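Local coordinates for sensor protein DivL (Caulobacter crescentus, PDB 4Q20), which is a membrane-anchored member of the histidine kinase family required for cell division and growth, catalysing phosphorylation of the cell-cycle regulator CtrA, at residues H162-A167 with L190-T195. Sequence-based numbering, arbitrary orientation.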
ATOM      1  N   HIS A 162       3.505  17.937   0.073  1.00 83.58           N
ATOM      2  CA  HIS A 162       4.649  17.134  -0.346  1.00 82.84           C
ATOM      3  C   HIS A 162       5.947  17.807  -0.004  1.00 84.21           C
ATOM      4  O   HIS A 162       6.855  17.127   0.477  1.00 84.28           O
ATOM      5  CB  HIS A 162       4.590  16.815  -1.838  1.00 82.69           C
ATOM      6  CG  HIS A 162       3.668  15.686  -2.117  1.00 88.20           C
ATOM      7  ND1 HIS A 162       2.356  15.901  -2.487  1.00 91.07           N
ATOM      8  CD2 HIS A 162       3.867  14.361  -1.957  1.00 91.56           C
ATOM      9  CE1 HIS A 162       1.814  14.705  -2.577  1.00 91.85           C
ATOM     10  NE2 HIS A 162       2.687  13.749  -2.270  1.00 92.45           N
ATOM     11  N   LEU A 163       6.024  19.147  -0.208  1.00 77.40           N
ATOM     12  CA  LEU A 163       7.216  19.926   0.096  1.00 76.16           C
ATOM     13  C   LEU A 163       7.486  20.027   1.603  1.00 83.52           C
ATOM     14  O   LEU A 163       8.643  19.915   2.000  1.00 85.72           O
ATOM     15  CB  LEU A 163       7.132  21.329  -0.531  1.00 74.59           C
ATOM     16  CG  LEU A 163       7.218  21.390  -2.063  1.00 74.32           C
ATOM     17  CD1 LEU A 163       7.168  22.818  -2.555  1.00 74.21           C
ATOM     18  CD2 LEU A 163       8.446  20.656  -2.601  1.00 71.45           C
ATOM     19  N   VAL A 164       6.437  20.184   2.436  1.00 80.99           N
ATOM     20  CA  VAL A 164       6.559  20.256   3.906  1.00 82.53           C
ATOM     21  C   VAL A 164       6.999  18.896   4.505  1.00 87.51           C
ATOM     22  O   VAL A 164       7.850  18.874   5.407  1.00 88.86           O
ATOM     23  CB  VAL A 164       5.241  20.746   4.553  1.00 86.60           C
ATOM     24  CG1 VAL A 164       5.281  20.628   6.072  1.00 89.51           C
ATOM     25  CG2 VAL A 164       4.934  22.177   4.134  1.00 85.11           C
ATOM     26  N   GLU A 165       6.427  17.778   4.027  1.00 82.59           N
ATOM     27  CA  GLU A 165       6.779  16.468   4.564  1.00 84.94           C
ATOM     28  C   GLU A 165       8.179  16.077   4.131  1.00 89.67           C
ATOM     29  O   GLU A 165       8.912  15.479   4.931  1.00 92.43           O
ATOM     30  CB  GLU A 165       5.742  15.386   4.187  1.00 86.96           C
ATOM     31  CG  GLU A 165       4.464  15.473   5.015  1.00 96.36           C
ATOM     32  CD  GLU A 165       4.545  15.235   6.520  1.00119.40           C
ATOM     33  OE1 GLU A 165       5.608  14.785   7.012  1.00108.29           O
ATOM     34  OE2 GLU A 165       3.526  15.486   7.207  1.00110.92           O
ATOM     35  N   ASN A 166       8.576  16.472   2.898  1.00 84.32           N
ATOM     36  CA  ASN A 166       9.938  16.275   2.386  1.00 84.16           C
ATOM     37  C   ASN A 166      10.923  17.046   3.278  1.00 91.43           C
ATOM     38  O   ASN A 166      11.954  16.484   3.677  1.00 96.04           O
ATOM     39  CB  ASN A 166      10.047  16.719   0.917  1.00 77.70           C
ATOM     40  CG  ASN A 166      11.458  16.823   0.396  1.00 98.15           C
ATOM     41  OD1 ASN A 166      12.106  15.813   0.114  1.00 91.95           O
ATOM     42  ND2 ASN A 166      11.967  18.056   0.278  1.00 92.38           N
ATOM     43  N   ALA A 167      10.576  18.316   3.616  1.00 84.61           N
ATOM     44  CA  ALA A 167      11.364  19.190   4.484  1.00 85.65           C
ATOM     45  C   ALA A 167      11.487  18.609   5.901  1.00 94.62           C
ATOM     46  O   ALA A 167      12.591  18.560   6.428  1.00 97.38           O
ATOM     47  CB  ALA A 167      10.740  20.575   4.537  1.00 85.22           C
ATOM     48  N   LEU A 190       6.194  30.383  -4.137  1.00 82.11           N
ATOM     49  CA  LEU A 190       5.954  29.698  -2.867  1.00 82.70           C
ATOM     50  C   LEU A 190       7.243  28.995  -2.458  1.00 88.17           C
ATOM     51  O   LEU A 190       7.754  28.179  -3.222  1.00 88.79           O
ATOM     52  CB  LEU A 190       4.777  28.696  -2.989  1.00 81.69           C
ATOM     53  CG  LEU A 190       3.472  29.231  -3.614  1.00 87.41           C
ATOM     54  CD1 LEU A 190       2.511  28.122  -3.883  1.00 87.98           C
ATOM     55  CD2 LEU A 190       2.810  30.279  -2.746  1.00 89.84           C
ATOM     56  N   ASP A 191       7.805  29.341  -1.299  1.00 84.62           N
ATOM     57  CA  ASP A 191       9.059  28.720  -0.866  1.00 83.83           C
ATOM     58  C   ASP A 191       8.861  27.827   0.352  1.00 85.99           C
ATOM     59  O   ASP A 191       8.029  28.118   1.208  1.00 88.12           O
ATOM     60  CB  ASP A 191      10.135  29.777  -0.556  1.00 88.60           C
ATOM     61  CG  ASP A 191      10.334  30.835  -1.627  1.00107.89           C
ATOM     62  OD1 ASP A 191      11.177  30.612  -2.523  1.00107.76           O
ATOM     63  OD2 ASP A 191       9.691  31.927  -1.525  1.00120.65           O
ATOM     64  N   VAL A 192       9.604  26.722   0.415  1.00 79.65           N
ATOM     65  CA  VAL A 192       9.585  25.801   1.551  1.00 79.78           C
ATOM     66  C   VAL A 192      11.057  25.554   1.891  1.00 86.46           C
ATOM     67  O   VAL A 192      11.756  24.759   1.247  1.00 85.56           O
ATOM     68  CB  VAL A 192       8.748  24.498   1.362  1.00 80.48           C
ATOM     69  CG1 VAL A 192       8.853  23.608   2.597  1.00 81.50           C
ATOM     70  CG2 VAL A 192       7.287  24.820   1.062  1.00 79.73           C
ATOM     71  N   SER A 193      11.537  26.330   2.859  1.00 86.49           N
ATOM     72  CA  SER A 193      12.916  26.331   3.329  1.00 87.06           C
ATOM     73  C   SER A 193      13.067  25.406   4.540  1.00 90.58           C
ATOM     74  O   SER A 193      12.131  25.241   5.318  1.00 89.87           O
ATOM     75  CB  SER A 193      13.329  27.753   3.677  1.00 91.79           C
ATOM     76  OG  SER A 193      14.503  27.756   4.472  1.00109.98           O
ATOM     77  N   ASP A 194      14.228  24.778   4.676  1.00 87.92           N
ATOM     78  CA  ASP A 194      14.491  23.902   5.810  1.00 91.03           C
ATOM     79  C   ASP A 194      15.920  24.083   6.287  1.00 97.14           C
ATOM     80  O   ASP A 194      16.811  24.361   5.486  1.00 94.54           O
ATOM     81  CB  ASP A 194      14.172  22.417   5.518  1.00 92.31           C
ATOM     82  CG  ASP A 194      14.949  21.756   4.386  1.00104.82           C
ATOM     83  OD1 ASP A 194      16.101  21.298   4.641  1.00106.77           O
ATOM     84  OD2 ASP A 194      14.362  21.603   3.258  1.00106.34           O
ATOM     85  N   THR A 195      16.127  23.934   7.607  1.00 98.64           N
ATOM     86  CA  THR A 195      17.444  24.084   8.231  1.00102.83           C
ATOM     87  C   THR A 195      18.083  22.697   8.386  1.00111.19           C
ATOM     88  O   THR A 195      18.931  22.482   9.262  1.00115.92           O
ATOM     89  CB  THR A 195      17.331  24.855   9.569  1.00109.24           C
ATOM     90  OG1 THR A 195      16.624  24.058  10.527  1.00112.88           O
ATOM     91  CG2 THR A 195      16.672  26.222   9.411  1.00102.16           C
TER
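In the ATP-binding GHKL (Bergerat) fold of the kinase, helices pack on one face of a mixed sheet, and here Leu163, Val164 and Ala167 of helix 153-170 lie on Val192 and Asp194 of strand 187-194. The helix carries the sequence of the N box, while the strand runs into the Asp-Thr-Gly of the G1 box. The axes of segments 162-167 and 190-194 run nearly parallel, 10° apart and 8.7 Å at closest approach, and strand alternation turns Val192 and Asp194 to the helix but Asp191 and Ser193 away from it.

Val192 suits the middle because its beta-branch offers two methyls at once. Val192 CG1, anti to the backbone N (chi1 178°), slips under the helical turn to 3.7 Å from Leu163 O, a carbonyl already accepting the helical hydrogen bond from Ala167 N, and 4.1 Å from Ala167 CB. Val192 CG2 meets Leu163 CB at 3.8 Å, and Leu163 carries the apolar layer onward to Phe249 on the neighbouring strand and to Val226 of helix 222-232. Val164 makes a looser contact at the flank, CG2 to Val192 CG1 at 4.4 Å.

One turn on, small Ala167 lets the acidic side chain of Asp194 stand beside the helix. In relatives the aspartate at this place in the G1 box recognises adenine, and Asp194 may do the same here. Asp194 OD1 makes a weak hydrogen bond with Gly196 N, while Asp194 OD2 rests in van der Waals contact 4.0 Å from Ala167 CB.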